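Local coordinates for protein extracellular ligand-binding receptor (Verminephrobacter eiseniae, PDB 4M88) that probably serves as the extracellular solute-binding receptor of an ABC transporter, capturing an amino acid or related small molecule for uptake, at residues Gln254-Pro259 and Gly328-Asp333; Arg268-Ala273 and Glu290-Ala295. All coordinates share one frame; numbering follows the deposited sequence.

Interaction 1. Residues Gln254-Pro259 and Gly328-Asp333; sequences QAFPDP and GGFHLD
The ring of Phe330 rests its far end against Phe256, CZ lying 3.7 Å from Phe256 CD1 and equally near CE1. The two rings are inclined to each other at 45°, centroids 5.5 Å apart, so they meet aslant. Nearer its root, Phe330 CD1 touches Pro257 CD at 3.8 Å; the compact proline ring lies crosswise to the phenylalanine and offers it a rigid apolar wall. The carbonyl O of Ala255 approaches CE1 of Phe330 at 3.8 Å. With CG anti to the backbone N (chi1 -178°), the Phe330 ring stretches from its strand across to the loop. A serine in place of Phe330 would probably open a gap beside Pro257 and leave Phe256 without its aromatic neighbour. This packed side is buried and wholly apolar in its side chains. The other side is looser: His331 turns to solvent, and Gly328 and Gly329 form a partly exposed turn; Gly328 has a positive phi, and at Gly329 a side chain would collide with the carbonyl O of Gly328. Here the loop leaving strand 250-254 meets a two-stranded hairpin, 325-327 with 330-332, beside helix 286-303, an arrangement within the periplasmic-binding-protein fold of the leucine-binding protein family.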
loop_
_atom_site.group_PDB
_atom_site.type_symbol
_atom_site.label_atom_id
_atom_site.label_comp_id
_atom_site.label_asym_id
_atom_site.label_seq_id
_atom_site.Cartn_x
_atom_site.Cartn_y
_atom_site.Cartn_z
ATOM N N GLN A 254 7.127 -5.732 -3.091
ATOM C CA GLN A 254 7.267 -4.623 -2.148
ATOM C C GLN A 254 7.321 -3.300 -2.879
ATOM O O GLN A 254 7.978 -3.188 -3.911
ATOM C CB GLN A 254 8.536 -4.782 -1.316
ATOM C CG GLN A 254 8.621 -6.083 -0.539
ATOM C CD GLN A 254 7.700 -6.132 0.671
ATOM O OE1 GLN A 254 6.625 -5.516 0.694
ATOM N NE2 GLN A 254 8.118 -6.877 1.687
ATOM N N ALA A 255 6.635 -2.292 -2.341
ATOM C CA ALA A 255 6.645 -0.961 -2.939
ATOM C C ALA A 255 7.662 -0.070 -2.240
ATOM O O ALA A 255 7.897 1.066 -2.660
ATOM C CB ALA A 255 5.253 -0.325 -2.860
ATOM N N PHE A 256 8.272 -0.598 -1.186
ATOM C CA PHE A 256 9.206 0.178 -0.375
ATOM C C PHE A 256 10.349 -0.735 0.029
ATOM O O PHE A 256 10.187 -1.965 -0.006
ATOM C CB PHE A 256 8.491 0.676 0.887
ATOM C CG PHE A 256 7.299 1.530 0.606
ATOM C CD1 PHE A 256 7.463 2.845 0.191
ATOM C CD2 PHE A 256 6.009 1.023 0.743
ATOM C CE1 PHE A 256 6.368 3.650 -0.073
ATOM C CE2 PHE A 256 4.907 1.822 0.478
ATOM C CZ PHE A 256 5.089 3.141 0.071
ATOM N N PRO A 257 11.498 -0.153 0.430
ATOM C CA PRO A 257 12.588 -0.981 0.972
ATOM C C PRO A 257 12.095 -1.761 2.179
ATOM O O PRO A 257 11.092 -1.392 2.793
ATOM C CB PRO A 257 13.636 0.053 1.408
ATOM C CG PRO A 257 13.373 1.252 0.528
ATOM C CD PRO A 257 11.868 1.276 0.365
ATOM N N ASP A 258 12.769 -2.851 2.512
ATOM C CA ASP A 258 12.291 -3.682 3.600
ATOM C C ASP A 258 12.344 -2.904 4.911
ATOM O O ASP A 258 13.355 -2.277 5.213
ATOM C CB ASP A 258 13.129 -4.958 3.709
ATOM C CG ASP A 258 12.517 -5.954 4.670
ATOM O OD1 ASP A 258 12.729 -5.780 5.888
ATOM O OD2 ASP A 258 11.809 -6.883 4.203
ATOM N N PRO A 259 11.243 -2.946 5.690
ATOM C CA PRO A 259 11.139 -2.179 6.941
ATOM C C PRO A 259 12.068 -2.697 8.035
ATOM O O PRO A 259 12.307 -1.995 9.018
ATOM C CB PRO A 259 9.671 -2.355 7.346
ATOM C CG PRO A 259 9.226 -3.626 6.669
ATOM C CD PRO A 259 9.990 -3.653 5.363
ATOM N N GLY A 328 16.420 9.611 1.917
ATOM C CA GLY A 328 17.296 8.580 2.453
ATOM C C GLY A 328 17.483 7.359 1.567
ATOM O O GLY A 328 17.652 6.245 2.056
ATOM N N GLY A 329 17.457 7.559 0.254
ATOM C CA GLY A 329 17.622 6.439 -0.655
ATOM C C GLY A 329 16.355 6.035 -1.367
ATOM O O GLY A 329 16.404 5.281 -2.341
ATOM N N PHE A 330 15.213 6.511 -0.874
ATOM C CA PHE A 330 13.938 6.268 -1.537
ATOM C C PHE A 330 13.582 7.515 -2.330
ATOM O O PHE A 330 13.435 8.606 -1.761
ATOM C CB PHE A 330 12.842 5.942 -0.517
ATOM C CG PHE A 330 11.505 5.633 -1.139
ATOM C CD1 PHE A 330 11.287 4.413 -1.774
ATOM C CD2 PHE A 330 10.468 6.559 -1.089
ATOM C CE1 PHE A 330 10.065 4.123 -2.357
ATOM C CE2 PHE A 330 9.235 6.275 -1.665
ATOM C CZ PHE A 330 9.037 5.051 -2.302
ATOM N N HIS A 331 13.474 7.361 -3.645
ATOM C CA HIS A 331 13.275 8.500 -4.531
ATOM C C HIS A 331 11.804 8.679 -4.851
ATOM O O HIS A 331 11.058 7.704 -4.963
ATOM C CB HIS A 331 14.034 8.298 -5.841
ATOM C CG HIS A 331 15.513 8.180 -5.672
ATOM N ND1 HIS A 331 16.397 9.108 -6.178
ATOM C CD2 HIS A 331 16.268 7.234 -5.066
ATOM C CE1 HIS A 331 17.632 8.741 -5.884
ATOM N NE2 HIS A 331 17.580 7.608 -5.210
ATOM N N LEU A 332 11.402 9.937 -5.008
ATOM C CA LEU A 332 10.056 10.287 -5.426
ATOM C C LEU A 332 10.151 11.441 -6.395
ATOM O O LEU A 332 10.975 12.342 -6.221
ATOM C CB LEU A 332 9.215 10.750 -4.239
ATOM C CG LEU A 332 8.636 9.678 -3.325
ATOM C CD1 LEU A 332 7.944 10.350 -2.160
ATOM C CD2 LEU A 332 7.647 8.824 -4.085
ATOM N N ASP A 333 9.290 11.422 -7.405
ATOM C CA ASP A 333 9.237 12.504 -8.382
ATOM C C ASP A 333 7.807 12.634 -8.879
ATOM O O ASP A 333 7.269 11.685 -9.451
ATOM C CB ASP A 333 10.151 12.184 -9.565
ATOM C CG ASP A 333 10.274 13.345 -10.548
ATOM O OD1 ASP A 333 9.718 14.434 -10.280
ATOM O OD2 ASP A 333 10.947 13.173 -11.590
#

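Interaction 2. Residues Arg268-Ala273 and Glu290-Ala295; sequences REFQAA and EGYLSA
Phe270 and Tyr292 make an edge-to-face aromatic pair between two helices of the periplasmic-binding-protein fold, 265-277 and 286-303. The edge of Phe270 is directed at the face of Tyr292, with the planes at 68° and the centroids 5.5 Å apart. CD1 of Phe270 sits 3.7 Å from Tyr292 CB, at the base of the tyrosine side chain. The same tyrosine face also receives the Phe270 backbone: CA lies 4.0 Å from the ring centroid and 15° off the normal, a CH-pi contact. One residue thus covers the tyrosine with both its main chain and its ring. Tyr292 CB points toward helix 265-277, and with CG anti to the backbone N the ring continues outward and lies against Phe270 and Ala273. Ala273, one turn beyond Phe270, brings CB to 3.7 Å from Tyr292 CE1; a methyl group suits this place because the ring comes so near the helix surface.

The segment axes run at 106° to each other and come no closer than 10.8 Å, a separation bridged by the aromatic side chains. Farther out, Gln34 of helix 18-37 hydrogen-bonds both the Tyr292 hydroxyl and the carbonyl O of Glu269, tying the tyrosine's polar end to the neighbouring helix. Tyr284 adds a second edge-to-face partner for Phe270, while the Glu269 carboxylate is paired with Arg296. At the ring's outer end, Tyr292 OH lies 3.7 Å from Glu269 CB, against the aliphatic base of that acidic side chain.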
loop_
_atom_site.group_PDB
_atom_site.type_symbol
_atom_site.label_atom_id
_atom_site.label_comp_id
_atom_site.label_asym_id
_atom_site.label_seq_id
_atom_site.Cartn_x
_atom_site.Cartn_y
_atom_site.Cartn_z
ATOM N N ARG A 268 17.108 3.187 8.298
ATOM C CA ARG A 268 17.623 3.444 9.636
ATOM C C ARG A 268 16.874 4.588 10.324
ATOM O O ARG A 268 16.616 4.530 11.531
ATOM C CB ARG A 268 19.120 3.741 9.586
ATOM C CG ARG A 268 19.949 2.582 9.091
ATOM C CD ARG A 268 21.402 3.004 8.879
ATOM N NE ARG A 268 21.907 2.426 7.639
ATOM C CZ ARG A 268 22.422 3.122 6.633
ATOM N NH1 ARG A 268 22.541 4.439 6.718
ATOM N NH2 ARG A 268 22.838 2.493 5.546
ATOM N N GLU A 269 16.529 5.618 9.557
ATOM C CA GLU A 269 15.756 6.747 10.082
ATOM C C GLU A 269 14.334 6.337 10.484
ATOM O O GLU A 269 13.810 6.789 11.506
ATOM C CB GLU A 269 15.731 7.890 9.058
ATOM C CG GLU A 269 17.116 8.512 8.857
ATOM C CD GLU A 269 17.212 9.434 7.655
ATOM O OE1 GLU A 269 16.405 9.294 6.708
ATOM O OE2 GLU A 269 18.118 10.296 7.659
ATOM N N PHE A 270 13.712 5.489 9.671
ATOM C CA PHE A 270 12.422 4.922 10.009
ATOM C C PHE A 270 12.546 4.104 11.294
ATOM O O PHE A 270 11.753 4.258 12.210
ATOM C CB PHE A 270 11.923 4.043 8.858
ATOM C CG PHE A 270 10.851 3.063 9.259
ATOM C CD1 PHE A 270 9.570 3.502 9.582
ATOM C CD2 PHE A 270 11.120 1.696 9.284
ATOM C CE1 PHE A 270 8.574 2.594 9.950
ATOM C CE2 PHE A 270 10.137 0.785 9.647
ATOM C CZ PHE A 270 8.859 1.235 9.978
ATOM N N GLN A 271 13.545 3.229 11.364
ATOM C CA GLN A 271 13.691 2.393 12.548
ATOM C C GLN A 271 13.953 3.240 13.784
ATOM O O GLN A 271 13.407 2.964 14.851
ATOM C CB GLN A 271 14.772 1.331 12.343
ATOM C CG GLN A 271 14.329 0.244 11.360
ATOM C CD GLN A 271 15.493 -0.314 10.562
ATOM O OE1 GLN A 271 16.646 0.019 10.820
ATOM N NE2 GLN A 271 15.195 -1.162 9.587
ATOM N N ALA A 272 14.754 4.287 13.641
ATOM C CA ALA A 272 15.016 5.185 14.762
ATOM C C ALA A 272 13.732 5.870 15.229
ATOM O O ALA A 272 13.508 6.041 16.430
ATOM C CB ALA A 272 16.065 6.214 14.386
ATOM N N ALA A 273 12.894 6.261 14.277
ATOM C CA ALA A 273 11.634 6.922 14.601
ATOM C C ALA A 273 10.707 5.958 15.334
ATOM O O ALA A 273 10.037 6.336 16.294
ATOM C CB ALA A 273 10.977 7.486 13.334
ATOM N N GLU A 290 5.122 2.569 5.176
ATOM C CA GLU A 290 4.315 3.342 4.235
ATOM C C GLU A 290 3.767 4.598 4.893
ATOM O O GLU A 290 3.743 5.668 4.278
ATOM C CB GLU A 290 3.153 2.496 3.699
ATOM C CG GLU A 290 2.341 3.195 2.621
ATOM C CD GLU A 290 1.699 2.222 1.639
ATOM O OE1 GLU A 290 1.640 0.998 1.932
ATOM O OE2 GLU A 290 1.265 2.679 0.558
ATOM N N GLY A 291 3.321 4.471 6.139
ATOM C CA GLY A 291 2.773 5.623 6.845
ATOM C C GLY A 291 3.874 6.634 7.119
ATOM O O GLY A 291 3.695 7.836 6.960
ATOM N N TYR A 292 5.035 6.134 7.513
ATOM C CA TYR A 292 6.182 6.995 7.765
ATOM C C TYR A 292 6.586 7.765 6.500
ATOM O O TYR A 292 6.791 8.979 6.542
ATOM C CB TYR A 292 7.332 6.153 8.308
ATOM C CG TYR A 292 8.638 6.905 8.479
ATOM C CD1 TYR A 292 8.935 7.542 9.670
ATOM C CD2 TYR A 292 9.564 6.980 7.436
ATOM C CE1 TYR A 292 10.133 8.228 9.837
ATOM C CE2 TYR A 292 10.764 7.666 7.587
ATOM C CZ TYR A 292 11.035 8.296 8.784
ATOM O OH TYR A 292 12.216 8.977 8.941
ATOM N N LEU A 293 6.689 7.067 5.376
ATOM C CA LEU A 293 7.122 7.714 4.129
ATOM C C LEU A 293 6.063 8.662 3.570
ATOM O O LEU A 293 6.393 9.676 2.937
ATOM C CB LEU A 293 7.508 6.669 3.073
ATOM C CG LEU A 293 8.823 5.942 3.366
ATOM C CD1 LEU A 293 9.076 4.791 2.399
ATOM C CD2 LEU A 293 9.998 6.913 3.344
ATOM N N SER A 294 4.795 8.338 3.800
ATOM C CA SER A 294 3.727 9.190 3.302
ATOM C C SER A 294 3.773 10.514 4.050
ATOM O O SER A 294 3.690 11.586 3.444
ATOM C CB SER A 294 2.366 8.514 3.439
ATOM O OG SER A 294 2.299 7.361 2.622
ATOM N N ALA A 295 3.920 10.435 5.365
ATOM C CA ALA A 295 4.027 11.629 6.196
ATOM C C ALA A 295 5.327 12.371 5.904
ATOM O O ALA A 295 5.342 13.599 5.816
ATOM C CB ALA A 295 3.923 11.266 7.679
#

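Interaction 2 is nested along the chain inside the loop closed by interaction 1, and their centres lie about 10 Å apart. Phe256 joins them directly: its CD1 is 3.4 Å from Leu293 CD1, and its CE2 is 3.4 Å from Glu290 CD, so one ring packs against both the hairpin and helix 286-303. A second connection runs through Pro259, whose carbonyl O probably accepts a hydrogen bond from Gln271 NE2 at 3.1 Å and lies 3.6 Å from Phe270 CE2. The loop 254-259 therefore touches both helices of interaction 2. Glu290 also forms a salt bridge with Arg122, a residue that the Phe256 side chain touches as well.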